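Long-range contacts in cutinase-like protein (Cryptococcus sp., PDB 2CZQ), which probably hydrolyses carboxylic esters as a cutinase-like enzyme of the alpha/beta hydrolase fold: residues A[77-83]-A[107-113]; A[10-14]-A[63-67]; A[1-5]-A[36-40]. Numbering follows the deposited sequence.

Overall arrangement
Contacts 1 and 2 are buried and share one parallel sheet. Contact 3 is only partly buried, its centre about 20 Å from the centre of the chain. Contact 1 joins strands 78-84 and 108-114 by a backbone ladder and apolar side chains. Contact 2 lays helix 57-73 on strand 9-14 through packing that is apolar apart from Arg66 and Thr14, with no hydrogen bond between the segments. The two touch, because strands 9-14 and 78-84 are sheet neighbours, and the Tyr79 hydroxyl of contact 1 makes a weak hydrogen bond to Ile67 O of contact 2. Contact 3 ties the N-terminus to the end of helix 28-37 and is polar, with backbone bonds, hydroxyls and a water.

Contact 1 (A[77-83]-A[107-113]); sequences VCYILQG and AVKGVFL
Two neighbouring strands, 78-83 and 108-113, run parallel. Their axes approach to 4.6 Å at 17°. Tyr79 pairs with Val108, but Ile80 pairs with Gly110, so the register slips by one at a beta bulge. Lys109 makes the slip with phi/psi of -83/-22°. The ladder is Tyr79 N to Ala107 O (2.9 Å), Lys109 N to Tyr79 O (2.8 Å), Leu81 N to Gly110 O (3.0 Å), Phe112 N to Leu81 O (2.8 Å) and Gly83 N to Phe112 O (3.1 Å). Gly110 N is buried without a partner. The bare Gly110 is a hollow: Ile80, chi1 and chi2 both m, lays CD1 3.9 Å from Gly110 CA. On the other face Leu81 (mt) lies against two valines, with CG 3.8 Å from Val108 CG1 and CB 4.4 Å from Val111 CG2. The Tyr79 ring meets Ala107 CB at its edge (CD2 to CB, 3.8 Å). Leu113 CD2 fills the space beside Gly83, 4.4 Å from its CA. The pair belongs to the alpha/beta hydrolase central sheet; Gly83 probably opens its nucleophile elbow. Strands 9-14 and 157-160 flank the pair. Helix 57-73 covers the face of Tyr79 and Leu81, while Gln82, opposite, bonds Asn31 of helix 28-37.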
ATOM      1  N   VAL A  77     -15.283 -11.080  -1.605  1.00  7.08           N
ATOM      2  CA  VAL A  77     -14.067 -10.836  -0.839  1.00  6.60           C
ATOM      3  C   VAL A  77     -13.624  -9.375  -0.967  1.00  6.49           C
ATOM      4  O   VAL A  77     -13.842  -8.731  -2.001  1.00  7.32           O
ATOM      5  CB  VAL A  77     -12.929 -11.816  -1.246  1.00  7.21           C
ATOM      6  CG1 VAL A  77     -12.397 -11.524  -2.647  1.00  7.89           C
ATOM      7  CG2 VAL A  77     -11.797 -11.822  -0.215  1.00  7.85           C
ATOM      8  N   CYS A  78     -13.020  -8.857   0.099  1.00  5.94           N
ATOM      9  CA  CYS A  78     -12.460  -7.512   0.109  1.00  6.14           C
ATOM     10  C   CYS A  78     -10.946  -7.553   0.196  1.00  5.60           C
ATOM     11  O   CYS A  78     -10.376  -8.466   0.793  1.00  6.03           O
ATOM     12  CB  CYS A  78     -12.971  -6.752   1.313  1.00  6.25           C
ATOM     13  SG  CYS A  78     -14.761  -6.606   1.394  1.00  7.30           S
ATOM     14  N   TYR A  79     -10.304  -6.530  -0.359  1.00  5.48           N
ATOM     15  CA  TYR A  79      -8.854  -6.397  -0.294  1.00  5.41           C
ATOM     16  C   TYR A  79      -8.414  -5.045   0.227  1.00  5.16           C
ATOM     17  O   TYR A  79      -9.048  -4.016  -0.057  1.00  5.29           O
ATOM     18  CB  TYR A  79      -8.242  -6.557  -1.685  1.00  5.71           C
ATOM     19  CG  TYR A  79      -8.533  -7.883  -2.322  1.00  5.73           C
ATOM     20  CD1 TYR A  79      -7.896  -9.034  -1.884  1.00  6.55           C
ATOM     21  CD2 TYR A  79      -9.459  -7.992  -3.349  1.00  6.18           C
ATOM     22  CE1 TYR A  79      -8.162 -10.260  -2.453  1.00  6.75           C
ATOM     23  CE2 TYR A  79      -9.740  -9.222  -3.933  1.00  6.72           C
ATOM     24  CZ  TYR A  79      -9.084 -10.353  -3.474  1.00  6.37           C
ATOM     25  OH  TYR A  79      -9.332 -11.580  -4.036  1.00  6.66           O
ATOM     26  N   ILE A  80      -7.298  -5.057   0.952  1.00  4.94           N
ATOM     27  CA  ILE A  80      -6.475  -3.862   1.121  1.00  4.98           C
ATOM     28  C   ILE A  80      -5.145  -4.183   0.453  1.00  4.85           C
ATOM     29  O   ILE A  80      -4.554  -5.231   0.719  1.00  5.20           O
ATOM     30  CB  ILE A  80      -6.238  -3.520   2.610  1.00  5.33           C
ATOM     31  CG1 ILE A  80      -7.560  -3.336   3.373  1.00  5.97           C
ATOM     32  CG2 ILE A  80      -5.324  -2.291   2.742  1.00  6.03           C
ATOM     33  CD1 ILE A  80      -8.398  -2.134   2.952  1.00  6.27           C
ATOM     34  N   LEU A  81      -4.681  -3.299  -0.424  1.00  4.58           N
ATOM     35  CA  LEU A  81      -3.365  -3.446  -1.041  1.00  4.88           C
ATOM     36  C   LEU A  81      -2.371  -2.544  -0.328  1.00  4.88           C
ATOM     37  O   LEU A  81      -2.612  -1.341  -0.195  1.00  5.78           O
ATOM     38  CB  LEU A  81      -3.396  -3.092  -2.530  1.00  5.22           C
ATOM     39  CG  LEU A  81      -4.476  -3.762  -3.381  1.00  5.29           C
ATOM     40  CD1 LEU A  81      -4.301  -3.378  -4.842  1.00  6.33           C
ATOM     41  CD2 LEU A  81      -4.485  -5.275  -3.204  1.00  5.67           C
ATOM     42  N   GLN A  82      -1.266  -3.132   0.120  1.00  4.69           N
ATOM     43  CA  GLN A  82      -0.239  -2.426   0.873  1.00  4.64           C
ATOM     44  C   GLN A  82       1.076  -2.576   0.144  1.00  4.32           C
ATOM     45  O   GLN A  82       1.415  -3.671  -0.300  1.00  4.35           O
ATOM     46  CB  GLN A  82      -0.108  -3.030   2.267  1.00  5.04           C
ATOM     47  CG  GLN A  82      -1.394  -3.003   3.075  1.00  5.69           C
ATOM     48  CD  GLN A  82      -1.331  -3.861   4.323  1.00  5.06           C
ATOM     49  OE1 GLN A  82      -0.707  -4.921   4.322  1.00  5.78           O
ATOM     50  NE2 GLN A  82      -1.988  -3.406   5.391  1.00  5.81           N
ATOM     51  N   GLY A  83       1.839  -1.492   0.032  1.00  4.25           N
ATOM     52  CA  GLY A  83       3.140  -1.575  -0.602  1.00  4.62           C
ATOM     53  C   GLY A  83       4.148  -0.639   0.022  1.00  4.24           C
ATOM     54  O   GLY A  83       3.821   0.511   0.332  1.00  4.67           O
ATOM     55  N   ALA A 107     -13.578  -4.582  -5.453  1.00  7.19           N
ATOM     56  CA  ALA A 107     -13.177  -5.423  -4.324  1.00  6.81           C
ATOM     57  C   ALA A 107     -12.048  -4.814  -3.495  1.00  6.31           C
ATOM     58  O   ALA A 107     -11.907  -5.125  -2.304  1.00  6.32           O
ATOM     59  CB  ALA A 107     -12.778  -6.808  -4.811  1.00  7.21           C
ATOM     60  N   VAL A 108     -11.233  -3.970  -4.129  1.00  6.06           N
ATOM     61  CA  VAL A 108     -10.146  -3.308  -3.419  1.00  6.00           C
ATOM     62  C   VAL A 108     -10.720  -2.107  -2.677  1.00  5.94           C
ATOM     63  O   VAL A 108     -11.063  -1.080  -3.279  1.00  6.35           O
ATOM     64  CB  VAL A 108      -8.994  -2.888  -4.354  1.00  5.92           C
ATOM     65  CG1 VAL A 108      -7.913  -2.175  -3.556  1.00  6.18           C
ATOM     66  CG2 VAL A 108      -8.403  -4.107  -5.059  1.00  6.31           C
ATOM     67  N   LYS A 109     -10.841  -2.252  -1.362  1.00  5.90           N
ATOM     68  CA  LYS A 109     -11.455  -1.214  -0.543  1.00  5.97           C
ATOM     69  C   LYS A 109     -10.490  -0.103  -0.168  1.00  5.53           C
ATOM     70  O   LYS A 109     -10.925   0.998   0.163  1.00  5.92           O
ATOM     71  CB  LYS A 109     -12.092  -1.809   0.714  1.00  6.26           C
ATOM     72  CG  LYS A 109     -13.099  -2.931   0.445  1.00  7.58           C
ATOM     73  CD  LYS A 109     -14.214  -2.528  -0.524  1.00  9.75           C
ATOM     74  CE  LYS A 109     -15.111  -3.722  -0.838  1.00 11.02           C
ATOM     75  NZ  LYS A 109     -16.098  -3.459  -1.925  1.00 12.73           N
ATOM     76  N   GLY A 110      -9.191  -0.383  -0.197  1.00  5.52           N
ATOM     77  CA  GLY A 110      -8.203   0.618   0.147  1.00  5.32           C
ATOM     78  C   GLY A 110      -6.836   0.230  -0.345  1.00  5.07           C
ATOM     79  O   GLY A 110      -6.536  -0.953  -0.502  1.00  5.36           O
ATOM     80  N   VAL A 111      -6.014   1.248  -0.576  1.00  4.88           N
ATOM     81  CA  VAL A 111      -4.623   1.090  -0.974  1.00  4.96           C
ATOM     82  C   VAL A 111      -3.797   1.923   0.000  1.00  4.73           C
ATOM     83  O   VAL A 111      -4.078   3.111   0.199  1.00  5.24           O
ATOM     84  CB  VAL A 111      -4.392   1.576  -2.418  1.00  5.03           C
ATOM     85  CG1 VAL A 111      -2.927   1.438  -2.801  1.00  5.53           C
ATOM     86  CG2 VAL A 111      -5.272   0.806  -3.394  1.00  5.65           C
ATOM     87  N   PHE A 112      -2.804   1.293   0.623  1.00  4.53           N
ATOM     88  CA  PHE A 112      -1.985   1.942   1.627  1.00  4.53           C
ATOM     89  C   PHE A 112      -0.526   1.799   1.233  1.00  4.26           C
ATOM     90  O   PHE A 112      -0.003   0.686   1.152  1.00  4.92           O
ATOM     91  CB  PHE A 112      -2.245   1.313   2.996  1.00  4.85           C
ATOM     92  CG  PHE A 112      -1.475   1.961   4.104  1.00  5.23           C
ATOM     93  CD1 PHE A 112      -1.952   3.106   4.733  1.00  6.06           C
ATOM     94  CD2 PHE A 112      -0.254   1.433   4.512  1.00  6.16           C
ATOM     95  CE1 PHE A 112      -1.221   3.710   5.746  1.00  6.91           C
ATOM     96  CE2 PHE A 112       0.479   2.029   5.523  1.00  7.47           C
ATOM     97  CZ  PHE A 112      -0.004   3.164   6.141  1.00  7.35           C
ATOM     98  N   LEU A 113       0.116   2.931   0.972  1.00  4.42           N
ATOM     99  CA  LEU A 113       1.487   2.960   0.469  1.00  4.52           C
ATOM    100  C   LEU A 113       2.392   3.684   1.440  1.00  4.45           C
ATOM    101  O   LEU A 113       1.979   4.674   2.048  1.00  4.85           O
ATOM    102  CB  LEU A 113       1.545   3.667  -0.890  1.00  4.80           C
ATOM    103  CG  LEU A 113       0.560   3.180  -1.955  1.00  4.98           C
ATOM    104  CD1 LEU A 113       0.575   4.090  -3.163  1.00  6.31           C
ATOM    105  CD2 LEU A 113       0.847   1.740  -2.361  1.00  6.01           C
TER

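Contact 2 (A[10-14]-A[63-67]); sequences VLINT and IIRRI
Strand 10-14 is extended, and helix 63-67 crosses it almost antiparallel, at 169°, with the axes 9.8 Å apart. This is the usual helix-on-sheet spacing, bridged by side chains without any hydrogen bond between the segments. Val10, Ile12 and Thr14 point toward the helix. Ile63 comes first. It is mt, and its CA lies 6.9 Å from Ile12 CA. Its CD1 reaches to 3.3 Å from Thr14 OG1, an oxygen already hydrogen-bonded to Thr46. Its CG1 is 4.2 Å from Ile12 CG2. Ile63 O accepts the helical bond from Ile67 N at 3.0 Å, and Ile12 CD1 lies 4.1 Å from that oxygen. Arg66 comes next and points toward the strand. With chi1 t and chi2 p, it packs CG 3.8 Å from Ile12 CD1, then carries its guanidinium along to Val10. Val10 CG2 sits over one face of that group, 3.5 Å from Arg66 NH2. The same NH2 is hydrogen-bonded to a citrate, probably from the crystallisation liquor. Ile67 closes the row with CG1 3.8 Å from Ile12 CD1. Ile12 (mt) therefore projects among Ile63, Arg66 and Ile67. Helix 57-73 belongs to the beta-alpha-beta crossover from strand 41-45 to strand 78-84, and it passes over strand 9-14, which lies between them. Helix 86-98 packs beside it through Ile63 and Ile67.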
ATOM      1  N   VAL A  10      -8.441  -9.912   2.501  1.00  5.13           N
ATOM      2  CA  VAL A  10      -7.027 -10.210   2.365  1.00  5.07           C
ATOM      3  C   VAL A  10      -6.254  -8.899   2.374  1.00  4.88           C
ATOM      4  O   VAL A  10      -6.604  -7.952   1.658  1.00  5.47           O
ATOM      5  CB  VAL A  10      -6.718 -10.983   1.066  1.00  5.25           C
ATOM      6  CG1 VAL A  10      -5.278 -11.466   1.061  1.00  5.97           C
ATOM      7  CG2 VAL A  10      -7.664 -12.158   0.893  1.00  6.00           C
ATOM      8  N   LEU A  11      -5.212  -8.871   3.197  1.00  4.74           N
ATOM      9  CA  LEU A  11      -4.249  -7.781   3.226  1.00  4.97           C
ATOM     10  C   LEU A  11      -3.088  -8.228   2.353  1.00  4.95           C
ATOM     11  O   LEU A  11      -2.264  -9.045   2.766  1.00  5.39           O
ATOM     12  CB  LEU A  11      -3.803  -7.500   4.665  1.00  5.28           C
ATOM     13  CG  LEU A  11      -4.933  -7.302   5.686  1.00  5.50           C
ATOM     14  CD1 LEU A  11      -4.379  -7.166   7.094  1.00  6.15           C
ATOM     15  CD2 LEU A  11      -5.800  -6.096   5.337  1.00  5.89           C
ATOM     16  N   ILE A  12      -3.077  -7.747   1.114  1.00  4.82           N
ATOM     17  CA  ILE A  12      -2.033  -8.097   0.166  1.00  4.92           C
ATOM     18  C   ILE A  12      -0.931  -7.073   0.345  1.00  4.81           C
ATOM     19  O   ILE A  12      -1.154  -5.880   0.125  1.00  5.54           O
ATOM     20  CB  ILE A  12      -2.571  -8.062  -1.288  1.00  5.10           C
ATOM     21  CG1 ILE A  12      -3.621  -9.159  -1.513  1.00  5.69           C
ATOM     22  CG2 ILE A  12      -1.415  -8.172  -2.297  1.00  5.76           C
ATOM     23  CD1 ILE A  12      -4.333  -9.083  -2.857  1.00  6.54           C
ATOM     24  N   ASN A  13       0.246  -7.531   0.755  1.00  4.42           N
ATOM     25  CA  ASN A  13       1.353  -6.613   0.984  1.00  4.60           C
ATOM     26  C   ASN A  13       2.562  -6.978   0.149  1.00  4.71           C
ATOM     27  O   ASN A  13       2.946  -8.152   0.063  1.00  4.78           O
ATOM     28  CB  ASN A  13       1.702  -6.500   2.477  1.00  5.01           C
ATOM     29  CG  ASN A  13       2.462  -7.705   3.003  1.00  5.13           C
ATOM     30  OD1 ASN A  13       3.682  -7.649   3.180  1.00  5.48           O
ATOM     31  ND2 ASN A  13       1.750  -8.800   3.255  1.00  5.98           N
ATOM     32  N   THR A  14       3.140  -5.957  -0.477  1.00  4.41           N
ATOM     33  CA  THR A  14       4.299  -6.113  -1.334  1.00  4.77           C
ATOM     34  C   THR A  14       5.471  -5.376  -0.699  1.00  4.57           C
ATOM     35  O   THR A  14       5.390  -4.176  -0.402  1.00  4.80           O
ATOM     36  CB  THR A  14       3.995  -5.587  -2.739  1.00  4.83           C
ATOM     37  OG1 THR A  14       2.797  -6.207  -3.219  1.00  4.82           O
ATOM     38  CG2 THR A  14       5.075  -6.013  -3.727  1.00  5.42           C
ATOM     39  N   ILE A  63       0.198  -9.576  -7.306  1.00  5.44           N
ATOM     40  CA  ILE A  63      -0.883  -8.844  -6.643  1.00  5.50           C
ATOM     41  C   ILE A  63      -2.205  -9.119  -7.362  1.00  5.50           C
ATOM     42  O   ILE A  63      -3.216  -9.482  -6.753  1.00  5.46           O
ATOM     43  CB  ILE A  63      -0.606  -7.323  -6.655  1.00  5.49           C
ATOM     44  CG1 ILE A  63       0.584  -6.966  -5.763  1.00  5.61           C
ATOM     45  CG2 ILE A  63      -1.850  -6.537  -6.216  1.00  5.80           C
ATOM     46  CD1 ILE A  63       1.126  -5.562  -6.044  1.00  5.79           C
ATOM     47  N   ILE A  64      -2.183  -8.920  -8.676  1.00  5.77           N
ATOM     48  CA  ILE A  64      -3.384  -9.059  -9.485  1.00  6.06           C
ATOM     49  C   ILE A  64      -3.853 -10.512  -9.509  1.00  6.20           C
ATOM     50  O   ILE A  64      -5.053 -10.782  -9.423  1.00  6.49           O
ATOM     51  CB  ILE A  64      -3.158  -8.469 -10.891  1.00  6.13           C
ATOM     52  CG1 ILE A  64      -2.958  -6.949 -10.787  1.00  6.40           C
ATOM     53  CG2 ILE A  64      -4.326  -8.814 -11.808  1.00  7.36           C
ATOM     54  CD1 ILE A  64      -2.528  -6.276 -12.075  1.00  7.69           C
ATOM     55  N   ARG A  65      -2.904 -11.444  -9.584  1.00  6.50           N
ATOM     56  CA  ARG A  65      -3.215 -12.871  -9.506  1.00  7.20           C
ATOM     57  C   ARG A  65      -3.993 -13.194  -8.228  1.00  6.66           C
ATOM     58  O   ARG A  65      -5.017 -13.886  -8.278  1.00  7.22           O
ATOM     59  CB  ARG A  65      -1.939 -13.712  -9.596  0.50  7.64           C
ATOM     60  CG  ARG A  65      -2.131 -15.205  -9.331  0.50  9.35           C
ATOM     61  CD  ARG A  65      -0.920 -15.866  -8.682  0.50 12.19           C
ATOM     62  NE  ARG A  65      -1.179 -16.309  -7.312  0.50 14.26           N
ATOM     63  CZ  ARG A  65      -1.171 -15.527  -6.234  0.50 15.08           C
ATOM     64  NH1 ARG A  65      -0.929 -14.230  -6.338  0.50 15.66           N
ATOM     65  NH2 ARG A  65      -1.418 -16.049  -5.040  0.50 15.32           N
ATOM     66  N   ARG A  66      -3.513 -12.698  -7.089  1.00  6.31           N
ATOM     67  CA  ARG A  66      -4.183 -12.963  -5.818  1.00  6.14           C
ATOM     68  C   ARG A  66      -5.582 -12.354  -5.784  1.00  5.88           C
ATOM     69  O   ARG A  66      -6.523 -12.989  -5.301  1.00  5.98           O
ATOM     70  CB  ARG A  66      -3.348 -12.484  -4.622  1.00  6.12           C
ATOM     71  CG  ARG A  66      -3.962 -12.808  -3.266  1.00  6.10           C
ATOM     72  CD  ARG A  66      -4.067 -14.297  -3.012  1.00  6.41           C
ATOM     73  NE  ARG A  66      -4.716 -14.669  -1.759  1.00  6.47           N
ATOM     74  CZ  ARG A  66      -6.033 -14.762  -1.577  1.00  6.38           C
ATOM     75  NH1 ARG A  66      -6.878 -14.459  -2.555  1.00  7.86           N
ATOM     76  NH2 ARG A  66      -6.507 -15.162  -0.404  1.00  6.57           N
ATOM     77  N   ILE A  67      -5.715 -11.131  -6.293  1.00  5.78           N
ATOM     78  CA  ILE A  67      -7.020 -10.479  -6.351  1.00  6.15           C
ATOM     79  C   ILE A  67      -8.004 -11.331  -7.152  1.00  6.23           C
ATOM     80  O   ILE A  67      -9.117 -11.620  -6.698  1.00  6.07           O
ATOM     81  CB  ILE A  67      -6.903  -9.071  -6.969  1.00  5.91           C
ATOM     82  CG1 ILE A  67      -6.168  -8.129  -6.015  1.00  6.01           C
ATOM     83  CG2 ILE A  67      -8.288  -8.519  -7.344  1.00  6.84           C
ATOM     84  CD1 ILE A  67      -5.775  -6.811  -6.655  1.00  6.45           C
TER

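Contact 3 (A[1-5]-A[36-40]); sequences ATSSA and AALSG
Segment 1-5 has no regular structure. Segment 36-40 holds the last two residues of helix 28-37 and the loop after it, with Leu38 the first residue to leave helical angles. Ala1 CA lies 4.9 Å from Leu38 CA, and Thr2 CA 5.4 Å from Ser39 CA. Backbone hydrogen bonds come first. Ala1 N gives to Ala37 O at 3.0 Å, and Ser39 N gives to Ala1 O at 2.8 Å, so the two bonds bracket Leu38. Leu38 CA adds a CA-H...O contact to Ala1 O at 3.2 Å. The hydroxyls form a second group. Ser39, chi1 p, turns toward the N-terminus, and its OG is hydrogen-bonded to Thr2 OG1 (chi1 m) at 3.0 Å. One water bridges the backbones, accepting from Ser3 N and donating to Ser39 O, each at 2.8 Å. Apolar contact is slight: Leu38 (mt) brings CD2 4.3 Å from Ala1 CB and 4.2 Å from Ser3 CB. Around this, Ser3 OG bonds Leu201 O, and Val198 of helix 187-200 packs on Leu38. The contact fastens the chain start to the turn between helix 28-37 and strand 41-45, at the margin of the beta-alpha-beta unit that opens this alpha/beta hydrolase fold.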
ATOM      1  N   ALA A   1     -14.287  -8.697  15.702  1.00 13.87           N
ATOM      2  CA  ALA A   1     -15.608  -8.337  15.116  1.00 13.69           C
ATOM      3  C   ALA A   1     -15.689  -8.801  13.672  1.00 13.38           C
ATOM      4  O   ALA A   1     -14.669  -8.901  12.985  1.00 13.10           O
ATOM      5  CB  ALA A   1     -15.824  -6.835  15.196  1.00 13.93           C
ATOM      6  N   THR A   2     -16.901  -9.086  13.213  1.00 13.14           N
ATOM      7  CA  THR A   2     -17.128  -9.388  11.810  1.00 13.18           C
ATOM      8  C   THR A   2     -17.652  -8.132  11.140  1.00 12.63           C
ATOM      9  O   THR A   2     -18.602  -7.512  11.623  1.00 13.45           O
ATOM     10  CB  THR A   2     -18.138 -10.543  11.666  1.00 13.41           C
ATOM     11  OG1 THR A   2     -17.600 -11.725  12.271  1.00 15.10           O
ATOM     12  CG2 THR A   2     -18.316 -10.936  10.205  1.00 13.78           C
ATOM     13  N   SER A   3     -17.015  -7.747  10.040  1.00 11.92           N
ATOM     14  CA  SER A   3     -17.534  -6.677   9.210  1.00 11.59           C
ATOM     15  C   SER A   3     -18.590  -7.251   8.279  1.00 11.71           C
ATOM     16  O   SER A   3     -18.317  -8.198   7.537  1.00 11.59           O
ATOM     17  CB  SER A   3     -16.422  -6.043   8.385  1.00 11.35           C
ATOM     18  OG  SER A   3     -16.987  -5.224   7.380  1.00 10.89           O
ATOM     19  N   SER A   4     -19.788  -6.676   8.307  1.00 12.20           N
ATOM     20  CA  SER A   4     -20.834  -7.090   7.374  1.00 12.75           C
ATOM     21  C   SER A   4     -20.439  -6.794   5.929  1.00 12.06           C
ATOM     22  O   SER A   4     -20.768  -7.555   5.022  1.00 12.42           O
ATOM     23  CB  SER A   4     -22.181  -6.441   7.710  1.00 13.57           C
ATOM     24  OG  SER A   4     -22.033  -5.066   7.990  1.00 16.27           O
ATOM     25  N   ALA A   5     -19.722  -5.692   5.722  1.00 11.20           N
ATOM     26  CA  ALA A   5     -19.248  -5.330   4.392  1.00 10.51           C
ATOM     27  C   ALA A   5     -18.206  -6.323   3.887  1.00  9.55           C
ATOM     28  O   ALA A   5     -18.177  -6.644   2.698  1.00  9.94           O
ATOM     29  CB  ALA A   5     -18.676  -3.928   4.402  1.00 11.04           C
ATOM     30  N   ALA A  36      -6.524  -8.711  14.264  1.00  6.47           N
ATOM     31  CA  ALA A  36      -7.077  -8.870  15.607  1.00  7.19           C
ATOM     32  C   ALA A  36      -8.416  -8.154  15.755  1.00  7.26           C
ATOM     33  O   ALA A  36      -9.270  -8.585  16.536  1.00  8.57           O
ATOM     34  CB  ALA A  36      -6.094  -8.380  16.665  1.00  7.27           C
ATOM     35  N   ALA A  37      -8.602  -7.071  15.005  1.00  7.11           N
ATOM     36  CA  ALA A  37      -9.823  -6.272  15.091  1.00  7.19           C
ATOM     37  C   ALA A  37     -10.983  -6.880  14.309  1.00  7.29           C
ATOM     38  O   ALA A  37     -12.134  -6.829  14.753  1.00  8.07           O
ATOM     39  CB  ALA A  37      -9.561  -4.848  14.620  1.00  7.56           C
ATOM     40  N   LEU A  38     -10.674  -7.444  13.145  1.00  7.06           N
ATOM     41  CA  LEU A  38     -11.686  -7.970  12.237  1.00  7.23           C
ATOM     42  C   LEU A  38     -11.391  -9.405  11.865  1.00  7.32           C
ATOM     43  O   LEU A  38     -10.319  -9.719  11.353  1.00  7.05           O
ATOM     44  CB  LEU A  38     -11.768  -7.130  10.961  1.00  7.74           C
ATOM     45  CG  LEU A  38     -12.331  -5.715  11.058  1.00  8.12           C
ATOM     46  CD1 LEU A  38     -12.283  -5.068   9.685  1.00  8.82           C
ATOM     47  CD2 LEU A  38     -13.754  -5.701  11.618  1.00  9.30           C
ATOM     48  N   SER A  39     -12.362 -10.272  12.120  1.00  7.58           N
ATOM     49  CA  SER A  39     -12.256 -11.673  11.743  1.00  8.09           C
ATOM     50  C   SER A  39     -12.319 -11.858  10.226  1.00  7.51           C
ATOM     51  O   SER A  39     -12.783 -10.980   9.490  1.00  7.29           O
ATOM     52  CB  SER A  39     -13.374 -12.476  12.408  1.00  8.95           C
ATOM     53  OG  SER A  39     -14.638 -12.019  11.962  1.00 10.14           O
ATOM     54  N   GLY A  40     -11.855 -13.017   9.775  1.00  7.20           N
ATOM     55  CA  GLY A  40     -11.937 -13.384   8.373  1.00  6.87           C
ATOM     56  C   GLY A  40     -10.805 -12.856   7.517  1.00  6.30           C
ATOM     57  O   GLY A  40     -10.894 -12.888   6.287  1.00  6.36           O
TER
HETATM   58  O   HOH W   1     -14.788  -9.161   8.973  1.00 10.39           O